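Local coordinates for protein DR2417 (Deinococcus radiodurans, PDB 4XWW) that probably degrades and matures RNA as a 5'-3' exonuclease, and possibly as an endonuclease, using a two-metal centre of the metallo-beta-lactamase superfamily, at residues 102-107 / 126-131; 218-223 / 373-378; 398-403 / 427-432. One frame throughout, in Å; residues are numbered along the deposited sequence. Where two conformers were deposited one is given.

Overall arrangement
The three contacts join separate parts of the RNase J catalytic region, and none touches another. Contact 1 closes the edge of one beta sheet in the metallo-beta-lactamase domain, the position of G107 lying about 14 Å from a bound zinc ion. Contact 3 lies in the second sheet, and its strand 398-402 is followed directly by H403, a zinc ligand. Contact 2 joins the start of helix 222-234 to a loop whose H377 meets the bound RNA; the side chain of its E222 is about 12 Å from a zinc ion. Centres of contacts 1 and 3 are 27 Å apart and those of contacts 2 and 3 are 29 Å apart, whereas contacts 1 and 2 are 36 Å apart.

Contact 1 (102-107 / 126-131); sequences RVPVYG and DVDLRE
Strands 104-107 and 128-131 run parallel at the sheet edge, their axes approaching to 4.6 Å at 33°, with V105 paired to L129 and Y106 to R130. V105 N donates to D128 O (2.8 Å), R130 N donates to V105 O (2.7 Å), and G107 N makes a longer bond to R130 O. Before the strands pair regularly, a water takes over: it donates to V103 O and accepts from D128 N.

R130 carries most of the side-chain contact. Its CD is anti to CA (chi2 175°), and the chain stays extended to NE and runs alongside Y106, CD lying 3.6 Å from CZ of Y106. The guanidinium plane stands 83° from the phenol ring, and NH1 donates to Y106 OH (2.8 Å) in a bent bond, the oxygen tilted out of the guanidinium plane. P104 covers one face of the same group, with CB 3.5 Å above the plane and over its centre. D128 approaches from its own strand: OD2 receives NH2 on its syn side at 3.0 Å in a salt bridge, and NE adds weak bonds to both carboxylate oxygens. A phenol, a carboxylate and a proline thus fix the rotation of an arginine that remains exposed and probably offset its charge locally. On the other side of the sheet V105 and L129 point the same way, CG1 of V105 meeting CD2 of L129 at 3.8 Å.

The two strands and helix 109-122 form a beta-alpha-beta unit, here an example of one that ends a sheet. V127 and L129 rest on that helix, V105 and V127 also touch F97 of helix 93-97, and strand 77-82 continues the sheet beyond 104-107, leaving 128-131 outermost within the chain.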
loop_
_atom_site.group_PDB
_atom_site.type_symbol
_atom_site.label_atom_id
_atom_site.label_comp_id
_atom_site.label_asym_id
_atom_site.label_seq_id
_atom_site.Cartn_x
_atom_site.Cartn_y
_atom_site.Cartn_z
ATOM N N ARG A 102 5.985 39.043 -9.597
ATOM C CA ARG A 102 6.963 38.489 -10.527
ATOM C C ARG A 102 8.369 38.820 -10.021
ATOM O O ARG A 102 8.711 39.981 -9.833
ATOM C CB ARG A 102 6.748 39.032 -11.933
ATOM C CG ARG A 102 5.413 38.630 -12.544
ATOM C CD ARG A 102 5.207 37.123 -12.490
ATOM N NE ARG A 102 4.057 36.703 -13.277
ATOM C CZ ARG A 102 2.851 36.475 -12.772
ATOM N NH1 ARG A 102 2.635 36.622 -11.470
ATOM N NH2 ARG A 102 1.863 36.094 -13.571
ATOM N N VAL A 103 9.157 37.780 -9.781
ATOM C CA VAL A 103 10.521 37.904 -9.271
ATOM C C VAL A 103 11.436 37.038 -10.133
ATOM O O VAL A 103 10.964 36.142 -10.841
ATOM C CB VAL A 103 10.620 37.466 -7.772
ATOM C CG1 VAL A 103 9.712 38.328 -6.900
ATOM C CG2 VAL A 103 10.283 35.960 -7.604
ATOM N N PRO A 104 12.753 37.294 -10.080
ATOM C CA PRO A 104 13.628 36.439 -10.886
ATOM C C PRO A 104 13.639 34.975 -10.415
ATOM O O PRO A 104 13.690 34.685 -9.210
ATOM C CB PRO A 104 15.011 37.104 -10.724
ATOM C CG PRO A 104 14.693 38.554 -10.417
ATOM C CD PRO A 104 13.476 38.462 -9.535
ATOM N N VAL A 105 13.549 34.064 -11.386
ATOM C CA VAL A 105 13.510 32.628 -11.136
ATOM C C VAL A 105 14.655 31.943 -11.879
ATOM O O VAL A 105 14.679 31.927 -13.107
ATOM C CB VAL A 105 12.163 32.030 -11.584
ATOM C CG1 VAL A 105 12.094 30.539 -11.305
ATOM C CG2 VAL A 105 10.997 32.768 -10.915
ATOM N N TYR A 106 15.598 31.385 -11.128
ATOM C CA TYR A 106 16.814 30.810 -11.701
ATOM C C TYR A 106 16.798 29.291 -11.780
ATOM O O TYR A 106 16.405 28.618 -10.825
ATOM C CB TYR A 106 18.032 31.241 -10.884
ATOM C CG TYR A 106 18.270 32.733 -10.955
ATOM C CD1 TYR A 106 19.059 33.285 -11.961
ATOM C CD2 TYR A 106 17.684 33.590 -10.035
ATOM C CE1 TYR A 106 19.267 34.659 -12.032
ATOM C CE2 TYR A 106 17.883 34.964 -10.106
ATOM C CZ TYR A 106 18.671 35.492 -11.109
ATOM O OH TYR A 106 18.877 36.861 -11.172
ATOM N N GLY A 107 17.234 28.741 -12.909
ATOM C CA GLY A 107 17.360 27.295 -12.990
ATOM C C GLY A 107 18.095 26.831 -14.232
ATOM O O GLY A 107 18.335 27.617 -15.137
ATOM N N ASP A 126 4.500 36.300 -18.155
ATOM C CA ASP A 126 5.546 37.203 -17.684
ATOM C C ASP A 126 6.298 36.703 -16.455
ATOM O O ASP A 126 6.798 37.504 -15.663
ATOM C CB ASP A 126 4.959 38.586 -17.399
ATOM C CG ASP A 126 4.277 39.186 -18.612
ATOM O OD1 ASP A 126 4.972 39.436 -19.619
ATOM O OD2 ASP A 126 3.049 39.403 -18.557
ATOM N N VAL A 127 6.388 35.388 -16.298
ATOM C CA VAL A 127 7.287 34.842 -15.288
ATOM C C VAL A 127 8.729 35.039 -15.755
ATOM O O VAL A 127 9.074 34.728 -16.896
ATOM C CB VAL A 127 7.033 33.356 -15.005
ATOM C CG1 VAL A 127 8.086 32.818 -14.047
ATOM C CG2 VAL A 127 5.633 33.160 -14.422
ATOM N N ASP A 128 9.553 35.562 -14.860
ATOM C CA ASP A 128 10.927 35.930 -15.170
ATOM C C ASP A 128 11.879 34.742 -14.993
ATOM O O ASP A 128 12.615 34.668 -14.006
ATOM C CB ASP A 128 11.329 37.098 -14.273
ATOM C CG ASP A 128 12.640 37.734 -14.670
ATOM O OD1 ASP A 128 13.265 37.312 -15.660
ATOM O OD2 ASP A 128 13.025 38.681 -13.971
ATOM N N LEU A 129 11.852 33.812 -15.948
ATOM C CA LEU A 129 12.771 32.678 -15.926
ATOM C C LEU A 129 14.164 33.050 -16.456
ATOM O O LEU A 129 14.300 33.614 -17.544
ATOM C CB LEU A 129 12.187 31.499 -16.727
ATOM C CG LEU A 129 10.805 30.990 -16.296
ATOM C CD1 LEU A 129 10.309 29.820 -17.175
ATOM C CD2 LEU A 129 10.866 30.520 -14.868
ATOM N N ARG A 130 15.186 32.738 -15.664
ATOM C CA ARG A 130 16.571 33.048 -15.987
ATOM C C ARG A 130 17.461 31.815 -15.939
ATOM O O ARG A 130 17.642 31.192 -14.894
ATOM C CB ARG A 130 17.111 34.109 -15.035
ATOM C CG ARG A 130 16.357 35.403 -15.118
ATOM C CD ARG A 130 16.855 36.380 -14.083
ATOM N NE ARG A 130 16.101 37.624 -14.122
ATOM C CZ ARG A 130 16.484 38.747 -13.532
ATOM N NH1 ARG A 130 17.629 38.789 -12.858
ATOM N NH2 ARG A 130 15.725 39.823 -13.614
ATOM N N GLU A 131 18.039 31.483 -17.082
ATOM C CA GLU A 131 18.862 30.292 -17.201
ATOM C C GLU A 131 20.224 30.445 -16.531
ATOM O O GLU A 131 20.902 31.472 -16.686
ATOM C CB GLU A 131 19.042 29.942 -18.677
ATOM C CG GLU A 131 19.775 28.643 -18.911
ATOM C CD GLU A 131 19.914 28.321 -20.384
ATOM O OE1 GLU A 131 18.873 28.205 -21.067
ATOM O OE2 GLU A 131 21.062 28.195 -20.855
HETATM O O HOH W 1 8.680 35.707 -12.085
#

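Contact 2 (218-223 / 373-378); sequences HTPSEA and TYRVHA. With nucleotides of chain C.
P220 and A378 meet where an N-capped helix start packs against the loop that carries H377 and A378 of the predicted substrate site. S221 is the N-cap of helix 222-234, its OG accepting from A223 N (3.1 Å) and also bonded to D179.

The direct contact is chiefly van der Waals. A378 CB points at the turn ahead of the helix, 3.2 Å from P220 O and 4.2 Å from P220 CB. At the CG corner of the proline, the R375 side chain crosses that of P220 at about a right angle, with NH2 4.0 Å from CG; a bend at chi3 (-57°) turns NE out of line with the rest of the chain.

The polar groups illustrate how third parties can satisfy a contact. P220 O accepts from K177, while E222, whose OE2 lies 3.7 Å from A378 CB, forms a salt bridge through OE1 with R251. That same arginine bonds H377 ND1, so one guanidinium links the glutamate to the histidine and probably helps orient the imidazole.

The RNA itself is present: H377 NE2 and O3' of U1 of chain C share a nearly straight hydrogen bond of 2.8 Å in the imidazole plane.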
loop_
_atom_site.group_PDB
_atom_site.type_symbol
_atom_site.label_atom_id
_atom_site.label_comp_id
_atom_site.label_asym_id
_atom_site.label_seq_id
_atom_site.Cartn_x
_atom_site.Cartn_y
_atom_site.Cartn_z
ATOM N N HIS A 218 25.987 1.702 -1.441
ATOM C CA HIS A 218 26.023 2.702 -2.494
ATOM C C HIS A 218 24.920 2.386 -3.498
ATOM O O HIS A 218 24.701 1.214 -3.844
ATOM C CB HIS A 218 27.410 2.688 -3.144
ATOM C CG HIS A 218 27.726 3.902 -3.958
ATOM N ND1 HIS A 218 26.991 4.276 -5.064
ATOM C CD2 HIS A 218 28.729 4.806 -3.847
ATOM C CE1 HIS A 218 27.514 5.374 -5.583
ATOM N NE2 HIS A 218 28.570 5.714 -4.867
ATOM N N THR A 219 24.185 3.401 -3.928
ATOM C CA THR A 219 23.129 3.196 -4.922
ATOM C C THR A 219 23.785 2.749 -6.225
ATOM O O THR A 219 24.848 3.248 -6.579
ATOM C CB THR A 219 22.299 4.488 -5.132
ATOM O OG1 THR A 219 21.662 4.845 -3.901
ATOM C CG2 THR A 219 21.231 4.311 -6.216
ATOM N N PRO A 220 23.177 1.781 -6.936
ATOM C CA PRO A 220 23.815 1.339 -8.184
ATOM C C PRO A 220 23.866 2.418 -9.247
ATOM O O PRO A 220 23.034 3.321 -9.235
ATOM C CB PRO A 220 22.910 0.179 -8.657
ATOM C CG PRO A 220 22.181 -0.255 -7.435
ATOM C CD PRO A 220 22.002 0.953 -6.587
ATOM N N SER A 221 24.843 2.309 -10.140
ATOM C CA SER A 221 25.044 3.239 -11.251
ATOM C C SER A 221 24.087 3.003 -12.418
ATOM O O SER A 221 23.767 1.840 -12.733
ATOM C CB SER A 221 26.478 3.111 -11.758
ATOM O OG SER A 221 26.694 3.911 -12.892
ATOM N N GLU A 222 23.679 4.075 -13.102
ATOM C CA GLU A 222 22.894 3.899 -14.325
ATOM C C GLU A 222 23.670 3.125 -15.395
ATOM O O GLU A 222 23.065 2.464 -16.247
ATOM C CB GLU A 222 22.414 5.225 -14.887
ATOM C CG GLU A 222 21.296 5.863 -14.076
ATOM C CD GLU A 222 19.990 5.070 -14.088
ATOM O OE1 GLU A 222 19.680 4.417 -15.110
ATOM O OE2 GLU A 222 19.261 5.121 -13.074
ATOM N N ALA A 223 24.999 3.152 -15.340
ATOM C CA ALA A 223 25.746 2.414 -16.348
ATOM C C ALA A 223 25.570 0.905 -16.135
ATOM O O ALA A 223 25.491 0.149 -17.097
ATOM C CB ALA A 223 27.231 2.816 -16.343
ATOM N N THR A 373 14.437 -9.454 -8.782
ATOM C CA THR A 373 14.832 -10.600 -9.586
ATOM C C THR A 373 15.846 -10.203 -10.652
ATOM O O THR A 373 16.852 -10.870 -10.872
ATOM C CB THR A 373 13.603 -11.225 -10.263
ATOM O OG1 THR A 373 12.559 -11.394 -9.293
ATOM C CG2 THR A 373 13.958 -12.563 -10.881
ATOM N N TYR A 374 15.541 -9.102 -11.322
ATOM C CA TYR A 374 16.435 -8.519 -12.310
ATOM C C TYR A 374 16.807 -7.104 -11.870
ATOM O O TYR A 374 15.934 -6.325 -11.480
ATOM C CB TYR A 374 15.771 -8.483 -13.677
ATOM C CG TYR A 374 15.390 -9.841 -14.215
ATOM C CD1 TYR A 374 14.162 -10.413 -13.892
ATOM C CD2 TYR A 374 16.245 -10.540 -15.048
ATOM C CE1 TYR A 374 13.789 -11.642 -14.399
ATOM C CE2 TYR A 374 15.885 -11.785 -15.553
ATOM C CZ TYR A 374 14.657 -12.326 -15.213
ATOM O OH TYR A 374 14.294 -13.552 -15.711
ATOM N N ARG A 375 18.095 -6.770 -11.916
ATOM C CA ARG A 375 18.500 -5.444 -11.444
ATOM C C ARG A 375 18.349 -4.458 -12.578
ATOM O O ARG A 375 19.312 -4.160 -13.289
ATOM C CB ARG A 375 19.934 -5.431 -10.920
ATOM C CG ARG A 375 20.226 -4.116 -10.174
ATOM C CD ARG A 375 21.680 -3.933 -9.755
ATOM N NE ARG A 375 22.157 -5.026 -8.913
ATOM C CZ ARG A 375 22.005 -5.079 -7.594
ATOM N NH1 ARG A 375 22.473 -6.120 -6.917
ATOM N NH2 ARG A 375 21.387 -4.097 -6.951
ATOM N N VAL A 376 17.126 -3.978 -12.757
ATOM C CA VAL A 376 16.808 -3.139 -13.893
ATOM C C VAL A 376 16.364 -1.736 -13.453
ATOM O O VAL A 376 15.783 -0.987 -14.226
ATOM C CB VAL A 376 15.730 -3.783 -14.789
ATOM C CG1 VAL A 376 16.303 -5.025 -15.468
ATOM C CG2 VAL A 376 14.483 -4.147 -13.987
ATOM N N HIS A 377 16.656 -1.390 -12.206
ATOM C CA HIS A 377 16.411 -0.030 -11.726
ATOM C C HIS A 377 17.447 0.402 -10.711
ATOM O O HIS A 377 17.843 -0.392 -9.851
ATOM C CB HIS A 377 15.022 0.065 -11.094
ATOM C CG HIS A 377 14.693 1.426 -10.569
ATOM N ND1 HIS A 377 14.471 2.514 -11.390
ATOM C CD2 HIS A 377 14.534 1.876 -9.306
ATOM C CE1 HIS A 377 14.207 3.576 -10.652
ATOM N NE2 HIS A 377 14.229 3.212 -9.380
ATOM N N ALA A 378 17.865 1.666 -10.806
ATOM C CA ALA A 378 18.678 2.317 -9.787
ATOM C C ALA A 378 17.958 3.550 -9.293
ATOM O O ALA A 378 17.500 4.363 -10.085
ATOM C CB ALA A 378 20.056 2.697 -10.345
ATOM O "O3'" U C 1 13.397 4.613 -7.105
#

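Contact 3 (398-403 / 427-432); sequences FFLPWH and LIAKNG. With ZN (zinc ion), chain F.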
loop_
_atom_site.group_PDB
_atom_site.type_symbol
_atom_site.label_atom_id
_atom_site.label_comp_id
_atom_site.label_asym_id
_atom_site.label_seq_id
_atom_site.Cartn_x
_atom_site.Cartn_y
_atom_site.Cartn_z
ATOM N N PHE A 398 26.755 22.635 11.309
ATOM C CA PHE A 398 25.367 22.327 11.643
ATOM C C PHE A 398 24.720 21.515 10.526
ATOM O O PHE A 398 25.153 21.590 9.380
ATOM C CB PHE A 398 24.611 23.623 11.905
ATOM C CG PHE A 398 25.161 24.406 13.079
ATOM C CD1 PHE A 398 25.259 23.807 14.320
ATOM C CD2 PHE A 398 25.579 25.726 12.937
ATOM C CE1 PHE A 398 25.761 24.514 15.410
ATOM C CE2 PHE A 398 26.090 26.443 14.020
ATOM C CZ PHE A 398 26.178 25.832 15.263
ATOM N N PHE A 399 23.703 20.719 10.846
ATOM C CA PHE A 399 23.176 19.789 9.862
ATOM C C PHE A 399 21.648 19.702 9.930
ATOM O O PHE A 399 21.073 19.508 11.010
ATOM C CB PHE A 399 23.846 18.423 10.077
ATOM C CG PHE A 399 23.363 17.325 9.165
ATOM C CD1 PHE A 399 23.103 17.560 7.825
ATOM C CD2 PHE A 399 23.219 16.041 9.660
ATOM C CE1 PHE A 399 22.668 16.519 6.998
ATOM C CE2 PHE A 399 22.799 15.002 8.851
ATOM C CZ PHE A 399 22.514 15.239 7.519
ATOM N N LEU A 400 21.009 19.862 8.765
ATOM C CA LEU A 400 19.565 19.712 8.602
ATOM C C LEU A 400 19.248 18.605 7.613
ATOM O O LEU A 400 19.178 18.847 6.409
ATOM C CB LEU A 400 18.913 21.002 8.094
ATOM C CG LEU A 400 18.547 22.138 9.038
ATOM C CD1 LEU A 400 17.890 23.256 8.229
ATOM C CD2 LEU A 400 17.596 21.644 10.115
ATOM N N PRO A 401 19.038 17.383 8.112
ATOM C CA PRO A 401 18.613 16.317 7.196
ATOM C C PRO A 401 17.223 16.637 6.645
ATOM O O PRO A 401 16.317 17.017 7.399
ATOM C CB PRO A 401 18.620 15.067 8.082
ATOM C CG PRO A 401 18.590 15.599 9.502
ATOM C CD PRO A 401 19.345 16.882 9.459
ATOM N N TRP A 402 17.061 16.455 5.339
ATOM C CA TRP A 402 15.958 17.041 4.590
ATOM C C TRP A 402 15.412 16.016 3.578
ATOM O O TRP A 402 16.012 14.953 3.420
ATOM C CB TRP A 402 16.472 18.356 3.935
ATOM C CG TRP A 402 15.722 18.824 2.735
ATOM C CD1 TRP A 402 14.600 19.609 2.721
ATOM C CD2 TRP A 402 16.051 18.566 1.371
ATOM N NE1 TRP A 402 14.191 19.820 1.432
ATOM C CE2 TRP A 402 15.065 19.188 0.581
ATOM C CE3 TRP A 402 17.086 17.865 0.736
ATOM C CZ2 TRP A 402 15.080 19.142 -0.818
ATOM C CZ3 TRP A 402 17.090 17.793 -0.667
ATOM C CH2 TRP A 402 16.087 18.431 -1.418
ATOM N N HIS A 403 14.286 16.309 2.921
ATOM C CA HIS A 403 13.731 15.427 1.881
ATOM C C HIS A 403 13.558 13.993 2.416
ATOM O O HIS A 403 14.079 13.014 1.860
ATOM C CB HIS A 403 14.631 15.441 0.617
ATOM C CG HIS A 403 13.940 15.013 -0.649
ATOM N ND1 HIS A 403 13.673 13.687 -0.927
ATOM C CD2 HIS A 403 13.527 15.710 -1.735
ATOM C CE1 HIS A 403 13.102 13.591 -2.114
ATOM N NE2 HIS A 403 12.989 14.800 -2.624
ATOM N N LEU A 427 19.617 19.170 13.696
ATOM C CA LEU A 427 18.204 19.332 14.032
ATOM C C LEU A 427 17.313 18.575 13.065
ATOM O O LEU A 427 17.644 18.434 11.887
ATOM C CB LEU A 427 17.801 20.795 14.028
ATOM C CG LEU A 427 18.471 21.650 15.089
ATOM C CD1 LEU A 427 18.074 23.101 14.891
ATOM C CD2 LEU A 427 18.104 21.153 16.492
ATOM N N ILE A 428 16.185 18.091 13.577
ATOM C CA ILE A 428 15.188 17.427 12.740
ATOM C C ILE A 428 14.066 18.441 12.504
ATOM O O ILE A 428 13.203 18.634 13.364
ATOM C CB ILE A 428 14.619 16.123 13.386
ATOM C CG1 ILE A 428 15.730 15.149 13.819
ATOM C CG2 ILE A 428 13.666 15.443 12.413
ATOM C CD1 ILE A 428 16.582 14.607 12.690
ATOM N N ALA A 429 14.099 19.128 11.365
ATOM C CA ALA A 429 13.130 20.193 11.142
ATOM C C ALA A 429 11.776 19.651 10.679
ATOM O O ALA A 429 11.674 18.564 10.080
ATOM C CB ALA A 429 13.674 21.232 10.140
ATOM N N LYS A 430 10.747 20.422 11.017
ATOM C CA LYS A 430 9.373 20.224 10.569
ATOM C C LYS A 430 9.006 21.382 9.672
ATOM O O LYS A 430 9.558 22.466 9.837
ATOM C CB LYS A 430 8.402 20.174 11.755
ATOM C CG LYS A 430 8.678 19.061 12.744
ATOM C CD LYS A 430 7.627 19.103 13.853
ATOM C CE LYS A 430 8.166 18.541 15.161
ATOM N NZ LYS A 430 9.124 19.475 15.813
ATOM N N ASN A 431 8.078 21.176 8.739
ATOM C CA ASN A 431 7.554 22.304 7.967
ATOM C C ASN A 431 7.007 23.375 8.901
ATOM O O ASN A 431 6.336 23.058 9.887
ATOM C CB ASN A 431 6.454 21.855 7.009
ATOM C CG ASN A 431 6.942 20.892 5.980
ATOM O OD1 ASN A 431 8.117 20.902 5.610
ATOM N ND2 ASN A 431 6.048 20.043 5.497
ATOM N N GLY A 432 7.280 24.637 8.578
ATOM C CA GLY A 432 6.872 25.764 9.407
ATOM C C GLY A 432 7.878 26.154 10.474
ATOM O O GLY A 432 7.762 27.220 11.065
HETATM ZN ZN ZN F . 12.574 15.406 -4.667
HETATM O O HOH W 2 16.154 18.705 9.462
HETATM O O HOH W 3 13.699 14.345 -5.971
#
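L400 reaches across with one methyl, CD2, which lies over CB of A429 at 3.9 Å and close to CB of L427. Its CG sits beside the backbone N (chi1 -83°), and the extended chi2 places CD1 anti to CA, leaving CD2 as the branch that touches the facing loop. In P401, next along the strand, CG meets CD1 of I428 at 3.9 Å, the two side chains crossing at about a right angle, and CD comes within 3.3 Å of L427 O. The same CD also stands over the centre of the F399 ring, so the proline is packed on both its own strand and the loop.

One backbone bond joins the segments directly, L427 N to F399 O at 3.1 Å, and it is nearly straight on to the carbonyl. It continues the pairing of strand 398-402 with strand 425-426. Beyond it a water replaces direct pairing: it donates to P401 O (2.7 Å) and L427 O and accepts from A429 N. Q409 of helix 406-417 adds a further donor to P401 O, and I428 also packs against that helix.

H403 exemplifies a metal ligand placed just after a strand, as is common in the metallo-beta-lactamase fold. Its NE2 binds a zinc ion at 2.2 Å; D88, H89 and a water at 2.0 Å complete the site. CB of H403 lies over one face of the W402 indole, toward the rim, and H403 also packs on a sugar of the RNA. Between strand and loop, methyl packing thus surrounds few polar atoms, and one water serves P401 O, L427 O and A429 N together.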